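Local coordinates for protein O-ureido-L-serine synthase (Streptomyces lavendulae, PDB 3X44) that uses pyridoxal phosphate to join hydroxyurea to O-acetyl-L-serine, giving O-ureido-L-serine for D-cycloserine biosynthesis, and also makes L-cysteine from sulfide, at residues V196-A207 with V235-E244. The protein carries 1 engineered substitution. Sequence-based numbering, arbitrary orientation.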
ATOM      1  N   VAL A 196      18.402   1.204  19.747  1.00 26.33           N
ATOM      2  CA  VAL A 196      19.016   1.150  18.424  1.00 22.93           C
ATOM      3  C   VAL A 196      20.261   2.036  18.364  1.00 24.34           C
ATOM      4  O   VAL A 196      20.222   3.200  18.772  1.00 22.61           O
ATOM      5  CB  VAL A 196      18.035   1.622  17.329  1.00 23.06           C
ATOM      6  CG1 VAL A 196      18.711   1.574  15.965  1.00 21.02           C
ATOM      7  CG2 VAL A 196      16.786   0.751  17.330  1.00 23.22           C
ATOM      8  N   ARG A 197      21.360   1.482  17.853  1.00 21.09           N
ATOM      9  CA  ARG A 197      22.606   2.229  17.731  1.00 21.70           C
ATOM     10  C   ARG A 197      22.594   3.017  16.431  1.00 20.13           C
ATOM     11  O   ARG A 197      22.454   2.445  15.349  1.00 19.89           O
ATOM     12  CB  ARG A 197      23.817   1.282  17.749  1.00 23.43           C
ATOM     13  CG  ARG A 197      24.197   0.793  19.148  1.00 26.65           C
ATOM     14  CD  ARG A 197      25.662   0.367  19.231  1.00 27.12           C
ATOM     15  NE  ARG A 197      26.555   1.500  19.454  1.00 26.72           N
ATOM     16  CZ  ARG A 197      26.832   2.016  20.648  1.00 25.30           C
ATOM     17  NH1 ARG A 197      26.285   1.499  21.739  1.00 24.11           N
ATOM     18  NH2 ARG A 197      27.657   3.052  20.752  1.00 21.82           N
ATOM     19  N   VAL A 198      22.732   4.333  16.548  1.00 19.18           N
ATOM     20  CA  VAL A 198      22.744   5.206  15.389  1.00 17.82           C
ATOM     21  C   VAL A 198      24.184   5.386  14.925  1.00 19.44           C
ATOM     22  O   VAL A 198      24.995   6.029  15.593  1.00 19.94           O
ATOM     23  CB  VAL A 198      22.116   6.586  15.713  1.00 19.13           C
ATOM     24  CG1 VAL A 198      22.315   7.538  14.542  1.00 17.75           C
ATOM     25  CG2 VAL A 198      20.623   6.419  16.003  1.00 19.21           C
ATOM     26  N   VAL A 199      24.487   4.808  13.767  1.00 17.90           N
ATOM     27  CA  VAL A 199      25.826   4.853  13.195  1.00 15.59           C
ATOM     28  C   VAL A 199      25.935   5.826  12.029  1.00 17.30           C
ATOM     29  O   VAL A 199      25.302   5.632  10.992  1.00 17.53           O
ATOM     30  CB  VAL A 199      26.242   3.441  12.698  1.00 15.49           C
ATOM     31  CG1 VAL A 199      27.652   3.468  12.139  1.00 13.60           C
ATOM     32  CG2 VAL A 199      26.133   2.439  13.846  1.00 15.02           C
ATOM     33  N   ALA A 200      26.751   6.862  12.197  1.00 19.92           N
ATOM     34  CA  ALA A 200      26.951   7.858  11.141  1.00 22.08           C
ATOM     35  C   ALA A 200      28.379   7.769  10.625  1.00 22.90           C
ATOM     36  O   ALA A 200      29.333   7.894  11.388  1.00 21.96           O
ATOM     37  CB  ALA A 200      26.674   9.271  11.672  1.00 22.47           C
ATOM     38  N   LEU A 201      28.529   7.540   9.327  1.00 20.71           N
ATOM     39  CA  LEU A 201      29.860   7.438   8.758  1.00 22.97           C
ATOM     40  C   LEU A 201      30.223   8.670   7.945  1.00 21.07           C
ATOM     41  O   LEU A 201      29.352   9.424   7.513  1.00 21.40           O
ATOM     42  CB  LEU A 201      29.961   6.188   7.873  1.00 23.43           C
ATOM     43  CG  LEU A 201      28.980   6.108   6.702  1.00 26.28           C
ATOM     44  CD1 LEU A 201      29.632   6.666   5.447  1.00 27.91           C
ATOM     45  CD2 LEU A 201      28.563   4.661   6.487  1.00 26.90           C
ATOM     46  N   GLU A 202      31.523   8.872   7.761  1.00 19.36           N
ATOM     47  CA  GLU A 202      32.039   9.975   6.970  1.00 21.13           C
ATOM     48  C   GLU A 202      33.082   9.347   6.051  1.00 24.33           C
ATOM     49  O   GLU A 202      33.590   8.260   6.337  1.00 21.99           O
ATOM     50  CB  GLU A 202      32.727  11.019   7.855  1.00 20.96           C
ATOM     51  CG  GLU A 202      32.027  11.335   9.155  1.00 18.20           C
ATOM     52  CD  GLU A 202      32.708  12.480   9.889  1.00 24.61           C
ATOM     53  OE1 GLU A 202      32.535  13.643   9.462  1.00 23.43           O
ATOM     54  OE2 GLU A 202      33.423  12.220  10.884  1.00 24.39           O
ATOM     55  N   PRO A 203      33.394  10.004   4.924  1.00 23.71           N
ATOM     56  CA  PRO A 203      34.402   9.422   4.031  1.00 24.74           C
ATOM     57  C   PRO A 203      35.753   9.470   4.738  1.00 25.90           C
ATOM     58  O   PRO A 203      36.033  10.414   5.483  1.00 28.34           O
ATOM     59  CB  PRO A 203      34.367  10.323   2.790  1.00 23.50           C
ATOM     60  CG  PRO A 203      33.080  11.121   2.909  1.00 25.78           C
ATOM     61  CD  PRO A 203      32.840  11.261   4.392  1.00 25.30           C
ATOM     62  N   SER A 204      36.579   8.449   4.521  1.00 25.38           N
ATOM     63  CA  SER A 204      37.898   8.384   5.145  1.00 26.52           C
ATOM     64  C   SER A 204      38.669   9.681   4.924  1.00 25.04           C
ATOM     65  O   SER A 204      39.406  10.130   5.799  1.00 22.72           O
ATOM     66  CB  SER A 204      38.720   7.233   4.555  1.00 26.95           C
ATOM     67  OG  SER A 204      38.161   5.970   4.872  1.00 37.44           O
ATOM     68  N   ASN A 205      38.494  10.270   3.744  1.00 22.58           N
ATOM     69  CA  ASN A 205      39.199  11.499   3.391  1.00 22.40           C
ATOM     70  C   ASN A 205      38.430  12.796   3.657  1.00 21.95           C
ATOM     71  O   ASN A 205      38.858  13.871   3.241  1.00 23.62           O
ATOM     72  CB  ASN A 205      39.636  11.448   1.918  1.00 18.95           C
ATOM     73  CG  ASN A 205      38.567  10.869   0.996  1.00 22.42           C
ATOM     74  OD1 ASN A 205      37.576  10.295   1.445  1.00 21.82           O
ATOM     75  ND2 ASN A 205      38.775  11.019  -0.309  1.00 20.68           N
ATOM     76  N   ALA A 206      37.306  12.705   4.355  1.00 20.41           N
ATOM     77  CA  ALA A 206      36.531  13.905   4.653  1.00 23.03           C
ATOM     78  C   ALA A 206      35.845  13.797   6.007  1.00 22.38           C
ATOM     79  O   ALA A 206      34.643  14.046   6.137  1.00 25.00           O
ATOM     80  CB  ALA A 206      35.504  14.157   3.549  1.00 25.32           C
ATOM     81  N   ALA A 207      36.622  13.421   7.019  1.00 23.15           N
ATOM     82  CA  ALA A 207      36.103  13.283   8.376  1.00 22.12           C
ATOM     83  C   ALA A 207      36.025  14.669   9.007  1.00 23.78           C
ATOM     84  O   ALA A 207      36.810  15.016   9.896  1.00 23.79           O
ATOM     85  CB  ALA A 207      37.010  12.377   9.188  1.00 20.77           C
ATOM     86  N   VAL A 235      22.272  12.703  18.466  1.00 20.04           N
ATOM     87  CA  VAL A 235      21.616  11.458  18.053  1.00 21.68           C
ATOM     88  C   VAL A 235      22.600  10.365  17.642  1.00 21.05           C
ATOM     89  O   VAL A 235      22.210   9.211  17.459  1.00 24.62           O
ATOM     90  CB  VAL A 235      20.635  11.688  16.877  1.00 19.22           C
ATOM     91  CG1 VAL A 235      19.639  12.773  17.236  1.00 21.53           C
ATOM     92  CG2 VAL A 235      21.410  12.047  15.618  1.00 20.87           C
ATOM     93  N   ILE A 236      23.871  10.724  17.508  1.00 21.71           N
ATOM     94  CA  ILE A 236      24.894   9.771  17.097  1.00 22.65           C
ATOM     95  C   ILE A 236      25.520   8.952  18.232  1.00 23.96           C
ATOM     96  O   ILE A 236      25.984   9.504  19.225  1.00 25.25           O
ATOM     97  CB  ILE A 236      26.033  10.490  16.347  1.00 23.47           C
ATOM     98  CG1 ILE A 236      25.457  11.295  15.176  1.00 21.05           C
ATOM     99  CG2 ILE A 236      27.068   9.472  15.868  1.00 21.47           C
ATOM    100  CD1 ILE A 236      26.471  12.171  14.486  1.00 19.05           C
ATOM    101  N   ASP A 237      25.529   7.631  18.066  1.00 24.46           N
ATOM    102  CA  ASP A 237      26.130   6.725  19.042  1.00 25.42           C
ATOM    103  C   ASP A 237      27.484   6.276  18.512  1.00 25.39           C
ATOM    104  O   ASP A 237      28.437   6.119  19.269  1.00 27.73           O
ATOM    105  CB  ASP A 237      25.253   5.492  19.259  1.00 24.99           C
ATOM    106  CG  ASP A 237      23.878   5.844  19.766  1.00 26.63           C
ATOM    107  OD1 ASP A 237      22.891   5.491  19.085  1.00 22.52           O
ATOM    108  OD2 ASP A 237      23.788   6.476  20.843  1.00 26.67           O
ATOM    109  N   ASP A 238      27.562   6.076  17.199  1.00 25.53           N
ATOM    110  CA  ASP A 238      28.802   5.649  16.568  1.00 22.06           C
ATOM    111  C   ASP A 238      29.159   6.521  15.374  1.00 24.07           C
ATOM    112  O   ASP A 238      28.427   6.561  14.383  1.00 23.36           O
ATOM    113  CB  ASP A 238      28.692   4.194  16.101  1.00 22.65           C
ATOM    114  CG  ASP A 238      28.491   3.232  17.244  1.00 25.51           C
ATOM    115  OD1 ASP A 238      29.319   3.243  18.173  1.00 25.87           O
ATOM    116  OD2 ASP A 238      27.506   2.465  17.217  1.00 27.51           O
ATOM    117  N   LEU A 239      30.291   7.213  15.476  1.00 22.80           N
ATOM    118  CA  LEU A 239      30.794   8.069  14.403  1.00 24.78           C
ATOM    119  C   LEU A 239      32.012   7.346  13.810  1.00 24.83           C
ATOM    120  O   LEU A 239      33.069   7.270  14.440  1.00 24.04           O
ATOM    121  CB  LEU A 239      31.203   9.439  14.965  1.00 23.93           C
ATOM    122  CG  LEU A 239      31.736  10.479  13.972  1.00 21.19           C
ATOM    123  CD1 LEU A 239      30.731  10.692  12.850  1.00 23.25           C
ATOM    124  CD2 LEU A 239      32.011  11.797  14.703  1.00 20.84           C
ATOM    125  N   VAL A 240      31.849   6.810  12.602  1.00 22.47           N
ATOM    126  CA  VAL A 240      32.903   6.051  11.930  1.00 19.89           C
ATOM    127  C   VAL A 240      33.280   6.611  10.562  1.00 21.95           C
ATOM    128  O   VAL A 240      32.705   7.600  10.100  1.00 22.25           O
ATOM    129  CB  VAL A 240      32.458   4.591  11.729  1.00 20.34           C
ATOM    130  CG1 VAL A 240      32.159   3.946  13.071  1.00 19.90           C
ATOM    131  CG2 VAL A 240      31.211   4.554  10.843  1.00 16.07           C
ATOM    132  N   THR A 241      34.257   5.967   9.923  1.00 21.40           N
ATOM    133  CA  THR A 241      34.701   6.363   8.594  1.00 21.71           C
ATOM    134  C   THR A 241      34.570   5.191   7.634  1.00 22.00           C
ATOM    135  O   THR A 241      34.447   4.038   8.050  1.00 23.59           O
ATOM    136  CB  THR A 241      36.178   6.802   8.575  1.00 22.53           C
ATOM    137  OG1 THR A 241      36.989   5.776   9.161  1.00 23.98           O
ATOM    138  CG2 THR A 241      36.359   8.109   9.324  1.00 20.89           C
ATOM    139  N   MET A 242      34.594   5.504   6.347  1.00 20.33           N
ATOM    140  CA  MET A 242      34.507   4.508   5.286  1.00 21.46           C
ATOM    141  C   MET A 242      35.234   5.106   4.084  1.00 21.38           C
ATOM    142  O   MET A 242      34.987   6.256   3.709  1.00 22.67           O
ATOM    143  CB  MET A 242      33.046   4.217   4.931  1.00 20.66           C
ATOM    144  CG  MET A 242      32.865   3.320   3.704  1.00 19.07           C
ATOM    145  SD  MET A 242      33.787   1.754   3.810  1.00 22.23           S
ATOM    146  CE  MET A 242      33.012   0.999   5.249  1.00 19.74           C
ATOM    147  N   ASP A 243      36.138   4.336   3.492  1.00 21.74           N
ATOM    148  CA  ASP A 243      36.890   4.821   2.346  1.00 21.77           C
ATOM    149  C   ASP A 243      36.063   4.666   1.073  1.00 20.05           C
ATOM    150  O   ASP A 243      35.296   3.712   0.922  1.00 19.52           O
ATOM    151  CB  ASP A 243      38.218   4.068   2.229  1.00 23.76           C
ATOM    152  CG  ASP A 243      38.031   2.625   1.838  1.00 24.02           C
ATOM    153  OD1 ASP A 243      37.748   1.807   2.731  1.00 23.04           O
ATOM    154  OD2 ASP A 243      38.158   2.316   0.633  1.00 28.00           O
ATOM    155  N   GLU A 244      36.237   5.606   0.152  1.00 20.58           N
ATOM    156  CA  GLU A 244      35.478   5.611  -1.088  1.00 18.35           C
ATOM    157  C   GLU A 244      35.595   4.364  -1.950  1.00 19.67           C
ATOM    158  O   GLU A 244      34.611   3.937  -2.541  1.00 16.32           O
ATOM    159  CB  GLU A 244      35.832   6.853  -1.912  1.00 19.46           C
ATOM    160  CG  GLU A 244      37.311   7.015  -2.230  1.00 17.71           C
ATOM    161  CD  GLU A 244      37.635   8.412  -2.715  1.00 21.46           C
ATOM    162  OE1 GLU A 244      38.628   8.579  -3.456  1.00 24.23           O
ATOM    163  OE2 GLU A 244      36.891   9.348  -2.359  1.00 18.02           O
TER
HETATM  164  O   HOH W   1      34.065   9.828  11.166  1.00 16.46           O
HETATM  165  O   HOH W   2      37.835   7.618   1.020  1.00 28.25           O
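Strands 197-203 and 238-242 run parallel at the edge of the larger sheet of this fold-type II PLP enzyme, joined through helix 208-211 as a beta-alpha-beta unit; their axes differ by 35° and approach to 4.3 Å. Even-numbered residues from Val198 to Ser204 bond to this neighbour, while the odd-numbered Arg197, Val199 and Leu201 bond to strand 171-174 and its start on the other side: Ala200 N donates to Asp238 O (2.8 Å), Ala200 O accepts from Val240 N, and the alternation runs on to Ser204 N on Met242 O. Val198 O takes two donors, Asp237 N and Asp238 N.

Where strand 238-242 begins, side chains extend the pairing. Asp237 OD1 turns its anti lone pair to Val198 N, along an almost straight bond. On the face shared by Val199 and Leu201, which packs against helix 264-278, Val240 CG2 lies 3.6 Å from Leu201 CB. On the other face Leu239 CD1 lies against Glu202, whose carboxylate is held by the amides of Leu209 and Ala210; a water links Glu202 OE2 to Val240 O.

Arg197, bent at chi3 (83°), grips Asp238 side-on: NE reaches OD2 at 2.6 Å within the guanidinium plane, whereas NH2 meets OD1 at 3.1 Å from above the carboxylate plane.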